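Rhomboid protease GlpG (Haemophilus influenzae, PDB 2NR9) probably cleaves transmembrane segments of proteins within the lipid bilayer, as a rhomboid-type intramembrane serine protease using a serine–histidine catalytic dyad. Local coordinates at residues 112-117 / 161-165. The protein carries 2 engineered substitutions. Coordinates in Å, arbitrary orientation, origin at the centre of the assembly. Residues are numbered along the deposited sequence.
Sequences FFGLSG and GVEMG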
loop_
_atom_site.group_PDB
_atom_site.type_symbol
_atom_site.label_atom_id
_atom_site.label_comp_id
_atom_site.label_asym_id
_atom_site.label_seq_id
_atom_site.Cartn_x
_atom_site.Cartn_y
_atom_site.Cartn_z
ATOM N N PHE A 112 -13.151 -5.766 4.871
ATOM C CA PHE A 112 -11.822 -5.956 4.324
ATOM C C PHE A 112 -10.779 -5.309 5.226
ATOM O O PHE A 112 -11.052 -4.303 5.880
ATOM C CB PHE A 112 -11.736 -5.378 2.908
ATOM C CG PHE A 112 -12.083 -3.917 2.823
ATOM C CD1 PHE A 112 -11.105 -2.948 2.983
ATOM C CD2 PHE A 112 -13.380 -3.513 2.547
ATOM C CE1 PHE A 112 -11.416 -1.608 2.883
ATOM C CE2 PHE A 112 -13.695 -2.180 2.444
ATOM C CZ PHE A 112 -12.712 -1.222 2.610
ATOM N N PHE A 113 -9.589 -5.897 5.256
ATOM C CA PHE A 113 -8.488 -5.405 6.082
ATOM C C PHE A 113 -7.171 -5.698 5.395
ATOM O O PHE A 113 -7.046 -6.689 4.675
ATOM C CB PHE A 113 -8.469 -6.125 7.441
ATOM C CG PHE A 113 -9.579 -5.731 8.362
ATOM C CD1 PHE A 113 -10.586 -6.627 8.676
ATOM C CD2 PHE A 113 -9.587 -4.486 8.961
ATOM C CE1 PHE A 113 -11.585 -6.278 9.553
ATOM C CE2 PHE A 113 -10.583 -4.135 9.836
ATOM C CZ PHE A 113 -11.587 -5.026 10.128
ATOM N N GLY A 114 -6.147 -4.912 5.703
ATOM C CA GLY A 114 -4.830 -5.187 5.151
ATOM C C GLY A 114 -4.195 -4.092 4.328
ATOM O O GLY A 114 -4.880 -3.254 3.733
ATOM N N LEU A 115 -2.885 -4.228 4.152
ATOM C CA LEU A 115 -2.050 -3.246 3.479
ATOM C C LEU A 115 -1.827 -3.513 1.966
ATOM O O LEU A 115 -1.118 -2.751 1.303
ATOM C CB LEU A 115 -0.688 -3.203 4.198
ATOM C CG LEU A 115 0.264 -2.025 4.005
ATOM C CD1 LEU A 115 -0.339 -0.758 4.580
ATOM C CD2 LEU A 115 1.617 -2.335 4.682
ATOM N N SER A 116 -2.448 -4.560 1.418
ATOM C CA SER A 116 -2.211 -4.920 0.001
ATOM C C SER A 116 -2.617 -3.857 -1.031
ATOM O O SER A 116 -1.988 -3.732 -2.078
ATOM C CB SER A 116 -2.792 -6.299 -0.347
ATOM O OG SER A 116 -4.188 -6.344 -0.129
ATOM N N GLY A 117 -3.644 -3.074 -0.718
ATOM C CA GLY A 117 -4.057 -1.982 -1.592
ATOM C C GLY A 117 -2.981 -0.908 -1.646
ATOM O O GLY A 117 -2.767 -0.283 -2.684
ATOM N N GLY A 161 -5.413 -14.980 -2.578
ATOM C CA GLY A 161 -6.535 -14.331 -1.898
ATOM C C GLY A 161 -6.106 -13.399 -0.779
ATOM O O GLY A 161 -5.957 -13.820 0.370
ATOM N N VAL A 162 -5.927 -12.123 -1.111
ATOM C CA VAL A 162 -5.512 -11.131 -0.124
ATOM C C VAL A 162 -6.716 -10.542 0.612
ATOM O O VAL A 162 -7.046 -9.367 0.449
ATOM C CB VAL A 162 -4.687 -10.000 -0.765
ATOM C CG1 VAL A 162 -4.133 -9.083 0.308
ATOM C CG2 VAL A 162 -3.553 -10.580 -1.598
ATOM N N GLU A 163 -7.373 -11.382 1.410
ATOM C CA GLU A 163 -8.546 -10.984 2.197
ATOM C C GLU A 163 -9.004 -9.529 2.059
ATOM O O GLU A 163 -8.954 -8.751 3.014
ATOM C CB GLU A 163 -8.386 -11.390 3.667
ATOM C CG GLU A 163 -6.945 -11.615 4.098
ATOM C CD GLU A 163 -6.410 -12.963 3.639
ATOM O OE1 GLU A 163 -7.209 -13.941 3.602
ATOM O OE2 GLU A 163 -5.185 -13.054 3.351
ATOM N N MET A 164 -9.480 -9.193 0.863
ATOM C CA MET A 164 -10.037 -7.876 0.555
ATOM C C MET A 164 -10.793 -7.994 -0.751
ATOM O O MET A 164 -12.014 -7.838 -0.806
ATOM C CB MET A 164 -8.932 -6.829 0.366
ATOM C CG MET A 164 -8.164 -6.453 1.610
ATOM S SD MET A 164 -7.053 -5.067 1.287
ATOM C CE MET A 164 -8.234 -3.765 0.925
ATOM N N GLY A 165 -10.041 -8.299 -1.802
ATOM C CA GLY A 165 -10.574 -8.402 -3.143
ATOM C C GLY A 165 -9.653 -7.659 -4.086
ATOM O O GLY A 165 -8.822 -6.859 -3.652
#
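At Phe-112 the CA atoms of the two segments come nearest, its own lying 4.6 Å from that of Met-164. Its CA-to-CB bond points at 161-165, yet the ring swings away, and the closest approach of the ring is CD1 of Phe-112 to CE of Met-164 at 3.6 Å, an apolar touch. The same ring meets His-56 edge-to-face. The CA-to-CB bond of Phe-113 points away, and the residue offers its carbonyl instead: its O lies 3.3 Å from CG of Met-164 and equally 3.3 Å from O of Glu-163, two acceptors that cannot bond each other. At Gly-114, phi/psi of 121/163 would jam a CB against the preceding carbonyl, and an ideal CB would sit 3.9 Å from SD of Met-164; the bare backbone leaves room for that side chain, while Gly-114 also hydrogen-bonds the backbone of His-56. Ser-116, at the start of helix 116-131, points OG at the loop, 3.4 Å from SD of Met-164, and hydrogen-bonds NE2 of His-169. Gly-117 N lies 4.4 Å from that sulfur. No hydrogen bond joins the segments; Met-164 gives up 103 Å², the largest share of 314 Å² buried. The loop leading into helix 166-191 thus lies over GLSG, the rhomboid GxSG motif that carries the nucleophile Ser-116, whose catalytic dyad partner His-169 comes from helix 166-191.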